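Local coordinates for protein ferritin light chain (Trichoplusia ni, PDB 1Z6O) that stores iron in soluble, non-toxic form as the light chain of a secreted ferritin shell of twelve light and twelve heavy chains, and facilitates nucleation of the ferrihydrite core, at the interface of chains A and C and the interface of chains A and B. Numbering follows the deposited sequence. Chains: chain A/B, Ferritin light chain; chain C, Ferritin heavy chain.

Contact 1: the interface of chains A and C. Residues chain A 184, 187-188, 191; chain C 50-51, 53, 176.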
# COMPACT_ATOMS: atom_id res chain seq x y z
N ASP A 184 -45.59 -26.86 0.80
CA ASP A 184 -45.86 -25.65 0.02
C ASP A 184 -46.66 -25.98 -1.23
O ASP A 184 -47.63 -25.29 -1.54
CB ASP A 184 -44.55 -24.95 -0.38
CG ASP A 184 -43.86 -24.27 0.82
OD1 ASP A 184 -44.54 -24.01 1.84
OD2 ASP A 184 -42.65 -23.97 0.74
N LYS A 187 -50.31 -26.82 -0.54
CA LYS A 187 -51.14 -25.64 -0.33
C LYS A 187 -51.48 -24.93 -1.63
O LYS A 187 -52.59 -24.44 -1.79
CB LYS A 187 -50.45 -24.67 0.64
CG LYS A 187 -50.34 -25.24 2.05
CD LYS A 187 -49.61 -24.30 3.01
CE LYS A 187 -49.45 -24.94 4.40
NZ LYS A 187 -48.92 -23.94 5.38
N PHE A 188 -50.52 -24.86 -2.56
CA PHE A 188 -50.77 -24.20 -3.85
C PHE A 188 -51.88 -24.95 -4.58
O PHE A 188 -52.69 -24.36 -5.30
CB PHE A 188 -49.53 -24.25 -4.75
CG PHE A 188 -48.34 -23.48 -4.23
CD1 PHE A 188 -47.05 -23.89 -4.54
CD2 PHE A 188 -48.51 -22.33 -3.45
CE1 PHE A 188 -45.93 -23.17 -4.10
CE2 PHE A 188 -47.40 -21.60 -3.01
CZ PHE A 188 -46.11 -22.02 -3.33
N ALA A 191 -55.47 -24.57 -1.80
CA ALA A 191 -56.06 -23.28 -1.45
C ALA A 191 -56.75 -22.61 -2.63
O ALA A 191 -56.30 -22.71 -3.78
CB ALA A 191 -54.99 -22.35 -0.86
N VAL C 50 -45.32 -29.07 8.36
CA VAL C 50 -46.59 -28.91 7.67
C VAL C 50 -47.07 -27.46 7.56
O VAL C 50 -48.08 -27.20 6.91
CB VAL C 50 -47.71 -29.77 8.32
CG1 VAL C 50 -47.34 -31.25 8.20
CG2 VAL C 50 -47.91 -29.38 9.79
N VAL C 51 -46.37 -26.52 8.19
CA VAL C 51 -46.73 -25.09 8.09
C VAL C 51 -45.66 -24.47 7.20
O VAL C 51 -45.96 -23.79 6.21
CB VAL C 51 -46.76 -24.42 9.48
CG1 VAL C 51 -46.96 -22.90 9.33
CG2 VAL C 51 -47.89 -25.03 10.32
N ARG C 53 -43.22 -21.90 7.29
CA ARG C 53 -43.11 -20.47 6.99
C ARG C 53 -41.91 -19.98 7.79
O ARG C 53 -42.06 -19.38 8.86
CB ARG C 53 -44.40 -19.75 7.42
CG ARG C 53 -45.64 -20.18 6.62
CD ARG C 53 -45.50 -19.80 5.15
NE ARG C 53 -46.71 -20.10 4.37
CZ ARG C 53 -46.73 -20.83 3.26
NH1 ARG C 53 -45.60 -21.34 2.79
NH2 ARG C 53 -47.87 -21.03 2.60
N ALA C 176 -52.40 -19.20 -0.44
CA ALA C 176 -51.14 -19.95 -0.45
C ALA C 176 -49.97 -19.21 -1.09
O ALA C 176 -48.90 -19.12 -0.49
CB ALA C 176 -51.34 -21.31 -1.15
O HOH W 1 -47.41 -22.54 0.01
O HOH W 2 -46.29 -24.81 3.57

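Contact 2: the interface of chains A and B. Residues chain A 26, 28, 97; chain B 134, 137-138, 141, 168, 171-172, 175.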
# COMPACT_ATOMS: atom_id res chain seq x y z
N ALA A 26 -5.49 -53.81 7.36
CA ALA A 26 -6.08 -52.76 8.18
C ALA A 26 -7.29 -53.20 8.99
O ALA A 26 -8.01 -52.37 9.54
CB ALA A 26 -6.45 -51.56 7.29
N TYR A 28 -9.38 -54.41 12.08
CA TYR A 28 -9.30 -54.43 13.54
C TYR A 28 -10.72 -54.43 14.08
O TYR A 28 -11.68 -54.17 13.34
CB TYR A 28 -8.46 -53.26 14.08
CG TYR A 28 -9.03 -51.88 13.84
CD1 TYR A 28 -9.77 -51.22 14.82
CD2 TYR A 28 -8.80 -51.22 12.62
CE1 TYR A 28 -10.27 -49.93 14.60
CE2 TYR A 28 -9.29 -49.94 12.39
CZ TYR A 28 -10.02 -49.30 13.38
OH TYR A 28 -10.50 -48.03 13.15
N ARG A 97 -11.02 -49.53 6.15
CA ARG A 97 -11.20 -50.50 7.23
C ARG A 97 -10.73 -51.92 6.86
O ARG A 97 -11.02 -52.88 7.57
CB ARG A 97 -12.67 -50.52 7.69
CG ARG A 97 -13.13 -49.20 8.36
CD ARG A 97 -12.29 -48.86 9.62
NE ARG A 97 -12.27 -49.97 10.58
CZ ARG A 97 -13.24 -50.24 11.45
NH1 ARG A 97 -14.33 -49.48 11.52
NH2 ARG A 97 -13.13 -51.29 12.25
N LYS B 134 -3.37 -51.08 16.46
CA LYS B 134 -4.62 -51.84 16.50
C LYS B 134 -5.01 -52.10 17.96
O LYS B 134 -6.19 -52.10 18.31
CB LYS B 134 -4.49 -53.19 15.78
CG LYS B 134 -4.46 -53.07 14.25
CD LYS B 134 -4.52 -54.46 13.59
CE LYS B 134 -4.45 -54.34 12.07
NZ LYS B 134 -4.69 -55.65 11.38
N ALA B 137 -6.51 -49.01 19.31
CA ALA B 137 -7.84 -48.84 18.72
C ALA B 137 -8.87 -49.78 19.34
O ALA B 137 -9.99 -49.37 19.63
CB ALA B 137 -7.77 -49.05 17.19
N GLU B 138 -8.49 -51.04 19.54
CA GLU B 138 -9.43 -51.99 20.12
C GLU B 138 -9.67 -51.69 21.60
O GLU B 138 -10.74 -52.01 22.13
CB GLU B 138 -8.93 -53.43 19.90
CG GLU B 138 -9.03 -53.80 18.41
CD GLU B 138 -8.55 -55.20 18.09
OE1 GLU B 138 -7.91 -55.82 18.96
OE2 GLU B 138 -8.81 -55.68 16.96
N PHE B 141 -12.36 -49.24 21.58
CA PHE B 141 -13.65 -49.90 21.31
C PHE B 141 -14.18 -50.53 22.60
O PHE B 141 -15.37 -50.49 22.89
CB PHE B 141 -13.47 -51.02 20.27
CG PHE B 141 -13.48 -50.56 18.83
CD1 PHE B 141 -13.29 -49.21 18.50
CD2 PHE B 141 -13.67 -51.49 17.80
CE1 PHE B 141 -13.29 -48.80 17.15
CE2 PHE B 141 -13.67 -51.08 16.45
CZ PHE B 141 -13.48 -49.73 16.13
N ILE B 168 -11.03 -42.67 18.14
CA ILE B 168 -11.59 -43.58 17.15
C ILE B 168 -11.51 -43.17 15.68
O ILE B 168 -11.10 -43.97 14.84
CB ILE B 168 -13.03 -43.94 17.59
CG1 ILE B 168 -12.94 -44.79 18.86
CG2 ILE B 168 -13.79 -44.67 16.47
CD1 ILE B 168 -14.28 -45.01 19.59
N HIS B 171 -7.77 -43.35 14.54
CA HIS B 171 -7.16 -44.68 14.56
C HIS B 171 -7.31 -45.38 13.21
O HIS B 171 -6.37 -46.02 12.75
CB HIS B 171 -7.81 -45.57 15.64
CG HIS B 171 -7.37 -45.25 17.04
ND1 HIS B 171 -8.12 -45.57 18.15
CD2 HIS B 171 -6.25 -44.65 17.51
CE1 HIS B 171 -7.48 -45.19 19.24
NE2 HIS B 171 -6.34 -44.62 18.88
N ALA B 172 -8.47 -45.26 12.59
CA ALA B 172 -8.70 -45.93 11.31
C ALA B 172 -7.70 -45.46 10.25
O ALA B 172 -7.19 -46.26 9.48
CB ALA B 172 -10.14 -45.70 10.82
N ILE B 175 -4.07 -46.83 11.13
CA ILE B 175 -3.96 -48.26 10.90
C ILE B 175 -3.94 -48.55 9.40
O ILE B 175 -3.16 -49.38 8.94
CB ILE B 175 -5.13 -48.99 11.62
CG1 ILE B 175 -4.84 -48.97 13.14
CG2 ILE B 175 -5.28 -50.42 11.10
CD1 ILE B 175 -6.06 -49.31 14.01
O HOH W 3 -11.24 -46.59 15.19

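Contact 3: the interface of chains A and C. Residues chain A 176, 179-181, 183-184; chain C 47-49, 52.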
# COMPACT_ATOMS: atom_id res chain seq x y z
N ARG A 176 -36.14 -32.47 6.12
CA ARG A 176 -37.01 -31.38 6.56
C ARG A 176 -37.24 -30.40 5.41
O ARG A 176 -38.35 -29.90 5.22
CB ARG A 176 -36.38 -30.65 7.76
CG ARG A 176 -37.13 -29.36 8.15
CD ARG A 176 -38.61 -29.62 8.52
NE ARG A 176 -39.26 -28.35 8.89
CZ ARG A 176 -39.72 -27.46 8.02
NH1 ARG A 176 -39.63 -27.70 6.71
NH2 ARG A 176 -40.22 -26.31 8.45
N ALA A 179 -39.62 -32.05 2.89
CA ALA A 179 -40.97 -32.15 3.45
C ALA A 179 -41.64 -30.77 3.36
O ALA A 179 -42.83 -30.67 3.06
CB ALA A 179 -40.92 -32.62 4.91
N GLY A 180 -40.87 -29.72 3.65
CA GLY A 180 -41.42 -28.37 3.57
C GLY A 180 -41.84 -28.05 2.14
O GLY A 180 -42.89 -27.43 1.93
N HIS A 181 -41.05 -28.46 1.15
CA HIS A 181 -41.41 -28.19 -0.25
C HIS A 181 -42.73 -28.88 -0.59
O HIS A 181 -43.56 -28.29 -1.28
CB HIS A 181 -40.33 -28.70 -1.23
CG HIS A 181 -39.01 -28.00 -1.13
ND1 HIS A 181 -38.87 -26.75 -0.56
CD2 HIS A 181 -37.78 -28.37 -1.55
CE1 HIS A 181 -37.61 -26.37 -0.65
NE2 HIS A 181 -36.92 -27.34 -1.25
N SER A 183 -45.16 -29.55 1.42
CA SER A 183 -46.24 -28.82 2.09
C SER A 183 -46.60 -27.56 1.30
O SER A 183 -47.77 -27.21 1.18
CB SER A 183 -45.84 -28.37 3.51
OG SER A 183 -45.64 -29.48 4.34
N ASP A 184 -45.59 -26.86 0.80
CA ASP A 184 -45.86 -25.65 0.02
C ASP A 184 -46.66 -25.98 -1.23
O ASP A 184 -47.63 -25.29 -1.54
CB ASP A 184 -44.55 -24.95 -0.38
CG ASP A 184 -43.86 -24.27 0.82
OD1 ASP A 184 -44.54 -24.01 1.84
OD2 ASP A 184 -42.65 -23.97 0.74
N SER C 47 -42.47 -23.08 12.44
CA SER C 47 -41.31 -23.92 12.14
C SER C 47 -41.74 -25.35 11.76
O SER C 47 -40.94 -26.12 11.24
CB SER C 47 -40.38 -24.03 13.37
OG SER C 47 -39.78 -22.78 13.65
N LYS C 48 -43.00 -25.71 12.03
CA LYS C 48 -43.46 -27.07 11.71
C LYS C 48 -43.36 -27.39 10.22
O LYS C 48 -43.61 -26.53 9.38
CB LYS C 48 -44.92 -27.28 12.16
CG LYS C 48 -45.12 -27.17 13.66
CD LYS C 48 -46.50 -27.70 14.09
CE LYS C 48 -47.63 -27.01 13.38
NZ LYS C 48 -48.96 -27.49 13.87
N ASP C 49 -43.02 -28.64 9.91
CA ASP C 49 -42.88 -29.04 8.51
C ASP C 49 -44.18 -28.86 7.71
O ASP C 49 -44.14 -28.52 6.52
CB ASP C 49 -42.41 -30.51 8.41
CG ASP C 49 -43.34 -31.49 9.15
OD1 ASP C 49 -44.37 -31.08 9.73
OD2 ASP C 49 -43.02 -32.70 9.16
N ASN C 52 -44.41 -24.70 7.57
CA ASN C 52 -43.26 -24.28 6.79
C ASN C 52 -43.20 -22.82 6.34
O ASN C 52 -43.12 -22.54 5.14
CB ASN C 52 -43.14 -25.22 5.56
CG ASN C 52 -41.76 -25.20 4.94
OD1 ASN C 52 -40.76 -25.30 5.65
ND2 ASN C 52 -41.69 -25.08 3.61
O HOH W 4 -38.18 -26.88 11.19
O HOH W 5 -42.22 -21.97 2.56

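Contact 4: the interface of chains A and B. Residues chain A 4-5, 23-25; chain B 127, 130-131, 134, 182.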
# COMPACT_ATOMS: atom_id res chain seq x y z
N CYS A 4 0.36 -59.11 13.29
CA CYS A 4 1.15 -58.89 12.09
C CYS A 4 2.63 -59.15 12.44
O CYS A 4 3.37 -59.75 11.67
CB CYS A 4 0.92 -57.46 11.59
SG CYS A 4 2.06 -56.94 10.27
N TYR A 5 3.05 -58.71 13.63
CA TYR A 5 4.44 -58.90 14.05
C TYR A 5 4.80 -60.39 14.10
O TYR A 5 5.87 -60.80 13.65
CB TYR A 5 4.65 -58.28 15.43
CG TYR A 5 6.09 -58.25 15.88
CD1 TYR A 5 6.99 -57.35 15.31
CD2 TYR A 5 6.55 -59.08 16.91
CE1 TYR A 5 8.31 -57.26 15.75
CE2 TYR A 5 7.87 -59.00 17.37
CZ TYR A 5 8.74 -58.08 16.78
OH TYR A 5 10.04 -57.96 17.23
N ARG A 23 -2.20 -61.25 8.79
CA ARG A 23 -2.63 -60.27 9.79
C ARG A 23 -2.11 -58.86 9.55
O ARG A 23 -2.41 -57.94 10.31
CB ARG A 23 -2.23 -60.71 11.20
CG ARG A 23 -3.36 -61.42 11.95
CD ARG A 23 -3.76 -62.71 11.26
NE ARG A 23 -2.62 -63.63 11.21
CZ ARG A 23 -2.72 -64.93 10.95
NH1 ARG A 23 -3.91 -65.48 10.71
NH2 ARG A 23 -1.63 -65.69 10.95
N CYS A 24 -1.31 -58.67 8.50
CA CYS A 24 -0.80 -57.34 8.22
C CYS A 24 -1.74 -56.67 7.22
O CYS A 24 -1.47 -56.59 6.03
CB CYS A 24 0.61 -57.44 7.64
SG CYS A 24 1.81 -58.25 8.76
N ASN A 25 -2.89 -56.25 7.72
CA ASN A 25 -3.88 -55.58 6.91
C ASN A 25 -4.49 -54.54 7.83
O ASN A 25 -4.05 -54.42 8.97
CB ASN A 25 -4.91 -56.58 6.35
CG ASN A 25 -5.66 -57.35 7.43
OD1 ASN A 25 -6.27 -58.38 7.14
ND2 ASN A 25 -5.64 -56.86 8.66
N ALA B 127 5.38 -53.70 11.30
CA ALA B 127 4.42 -54.70 11.75
C ALA B 127 4.08 -54.48 13.22
O ALA B 127 2.92 -54.58 13.62
CB ALA B 127 4.99 -56.12 11.56
N LEU B 130 1.97 -51.39 13.57
CA LEU B 130 0.60 -51.70 13.16
C LEU B 130 -0.12 -52.43 14.31
O LEU B 130 -1.24 -52.05 14.67
CB LEU B 130 0.60 -52.57 11.90
CG LEU B 130 -0.76 -53.07 11.39
CD1 LEU B 130 -1.66 -51.87 11.02
CD2 LEU B 130 -0.54 -53.96 10.15
N ASP B 131 0.50 -53.46 14.87
CA ASP B 131 -0.11 -54.20 15.98
C ASP B 131 -0.40 -53.32 17.20
O ASP B 131 -1.47 -53.43 17.81
CB ASP B 131 0.79 -55.35 16.46
CG ASP B 131 0.92 -56.47 15.43
OD1 ASP B 131 -0.01 -56.70 14.64
OD2 ASP B 131 1.97 -57.15 15.45
N LYS B 134 -3.37 -51.08 16.46
CA LYS B 134 -4.62 -51.84 16.50
C LYS B 134 -5.01 -52.10 17.96
O LYS B 134 -6.19 -52.10 18.31
CB LYS B 134 -4.49 -53.19 15.78
CG LYS B 134 -4.46 -53.07 14.25
CD LYS B 134 -4.52 -54.46 13.59
CE LYS B 134 -4.45 -54.34 12.07
NZ LYS B 134 -4.69 -55.65 11.38
N THR B 182 3.17 -51.90 5.26
CA THR B 182 3.62 -53.29 5.32
C THR B 182 3.38 -53.99 3.99
O THR B 182 4.18 -54.83 3.60
CB THR B 182 2.95 -54.12 6.47
OG1 THR B 182 1.56 -54.31 6.20
CG2 THR B 182 3.13 -53.42 7.80
O HOH W 6 -3.60 -57.69 12.71
O HOH W 7 0.54 -56.38 4.14

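Contact 1: the interface of chains A and C
A:Lys187 and C:Arg53 reach toward each other tip to tip where the end of light-chain helix 157-190 meets a heavy-chain loop and the start of helix 175-186. The lysine can be followed outward. Its CB packs on the methyl CB of C:Ala176 at 3.9 Å. CG stands anti to the carbonyl carbon (chi1 -67°), and the chain then runs extended, carrying CD past C:Arg53 NH2 and CE to the carbonyl O of C:Val50. The ammonium NZ finally donates to C:Val51 O over 3.1 Å, in the carbonyl plane and on a lone pair. A long, flexible lysine suits this place: its stem is apolar and its tip can satisfy a loop carbonyl. NZ also lies 4.2 Å from C:Arg53 NH2, like charges whose repulsion A:Asp184 would probably temper. That carboxylate forms a salt bridge through OD1 to C:Arg53 NH1 at 3.0 Å, although as a hydrogen bond it is weak and bent. Alanine at C:Ala176 is small enough to sit close to the helix end, its CB touching A:Phe188 CD2 and A:Ala191 CB. One water joins A:Asp184 O to C:Arg53 NH2; another lies 2.6 Å from A:Asp184 OD1 and 2.8 Å from C:Val51 O.

Contact 2: the interface of chains A and B
A:Tyr28 lies on an extended stretch of backbone (phi -148°, psi 166°) and inserts its side chain between helices 122-148 and 157-190 of chain B. Its CG sits between the backbone N and the carbonyl carbon (chi1 64°), a crowded position that here directs the ring into the neighbouring light chain. B:Ile175 lays its CD1 methyl over one ring face, 3.7 Å from the ring centroid in a CH-pi contact, while its CG2 branch reaches back to A:Ala26. A branched aliphatic residue suits this place because its two arms serve two neighbours. The opposite face is covered from within chain A, where A:Arg97 NH2 stands above the ring centre; a weak bond from the same nitrogen to A:Tyr28 O may help to keep the guanidinium there. At the rim, CE1 meets the tip of B:Phe141, CZ, at 3.6 Å, the two aromatic side chains crossing at about a right angle. The methyl CB of B:Ala137 touches CE1 at 3.7 Å, and a small residue there lets the ring come close to its helix. B:Ala172 does the same at the far end, its CB 3.3 Å from the phenol OH. Tyrosine thus combines an apolar body with a polar tip that finds a water between the helices. Its OH lies 2.6 Å from that water, which is also 2.6 Å from the helix carbonyl B:Ile168 O.

Contact 3: the interface of chains A and C
The guanidinium of A:Arg176 grips the side-chain amide oxygen of C:Asn52 end-on: NH1 donates to OD1 over 2.9 Å and NH2 to the same atom over 3.0 Å. OD1 lies in the guanidinium plane, yet the amide is turned 64° against it, which puts NH2 on a lone pair and NH1 above the carbonyl plane. NH2 also donates to C:Ser47 O, the carbonyl at the end of helix 19-47. Arginine suits this place because one flat group can serve several acceptors, and C:Asp49 CA packs over the centre of its face at 3.6 Å. A lysine in its place would probably leave C:Asn52 OD1 or C:Ser47 O without its mate and set the amide freer to turn. Further out, CG of the arginine stands anti to the backbone N (chi1 171°), and a bend at chi2 brings the guanidinium to the loop. C:Asn52 CG lies 3.5 Å from A:Gly180 CA, where the missing side chain makes room for the amide. Its ND2 makes a weak bond to A:Asp184 OD2. A:Ser183, a short hydroxyl on the same helix, donates OG to C:Asp49 O at 2.8 Å and probably helps to steady the loop. A water joins A:Arg176 NE to C:Ser47 O; another lies 2.7 Å from A:Asp184 OD2 and 2.8 Å from C:Asn52 O.

Contact 4: the interface of chains A and B
This is a contact between two light chains of the ferritin shell, in which the N-terminal segment of chain A lies across helices 122-148 and 157-190 of chain B and ties the two copies together. B:Asp131 receives the first turn of helix 4-11: OD1 accepts from A:Cys4 N at 2.8 Å and OD2 from A:Tyr5 N at 2.6 Å, each through its syn lone pair. A carboxylate suits a helix start, matching two backbone N-H groups and probably gaining from the helix dipole. An alanine here would probably leave both N-H groups without their mates and the helix start freer to move. Beside it, the disulfide of A:Cys4 and A:Cys24 (SG to SG 2.0 Å) joins helix 4-11 to the loop at A:Cys24. A:Cys4 SG presses on the methyl CB of B:Ala127 at 3.3 Å, a tight fit, and B:Leu130 CD2 fills in against A:Cys24 CA. From B:Lys134, an extended chain (chi2 -172°) carries NZ to A:Asn25 O, 2.8 Å away and above the carbonyl plane. One water links that NZ to A:Arg23 O, and another joins B:Thr182 OG1 to A:Cys24 O. The crosslink probably fixes the segment's shape, while hydrogen bonds and apolar contacts hold it on the neighbouring light chain, helping to build the shell.

Contacts 1 and 3 are neighbouring parts of one light-heavy interface, their C-alpha centres about 8 Å apart, and A:Asp184 serves both, using a different carboxylate oxygen in each. Contacts 2 and 4, with C-alpha centres about 11 Å apart, are neighbouring patches of the light-light interface with B:Lys134 in common. The two pairs lie far from each other: between C-alpha centres, about 49 Å separate contacts 1 and 2 and about 59 Å contacts 1 and 4. Helix 157-190 serves both kinds of interface, from chain A toward the heavy chain and from chain B toward its light-chain neighbour, so each light chain can join both partner types in the 24-subunit shell.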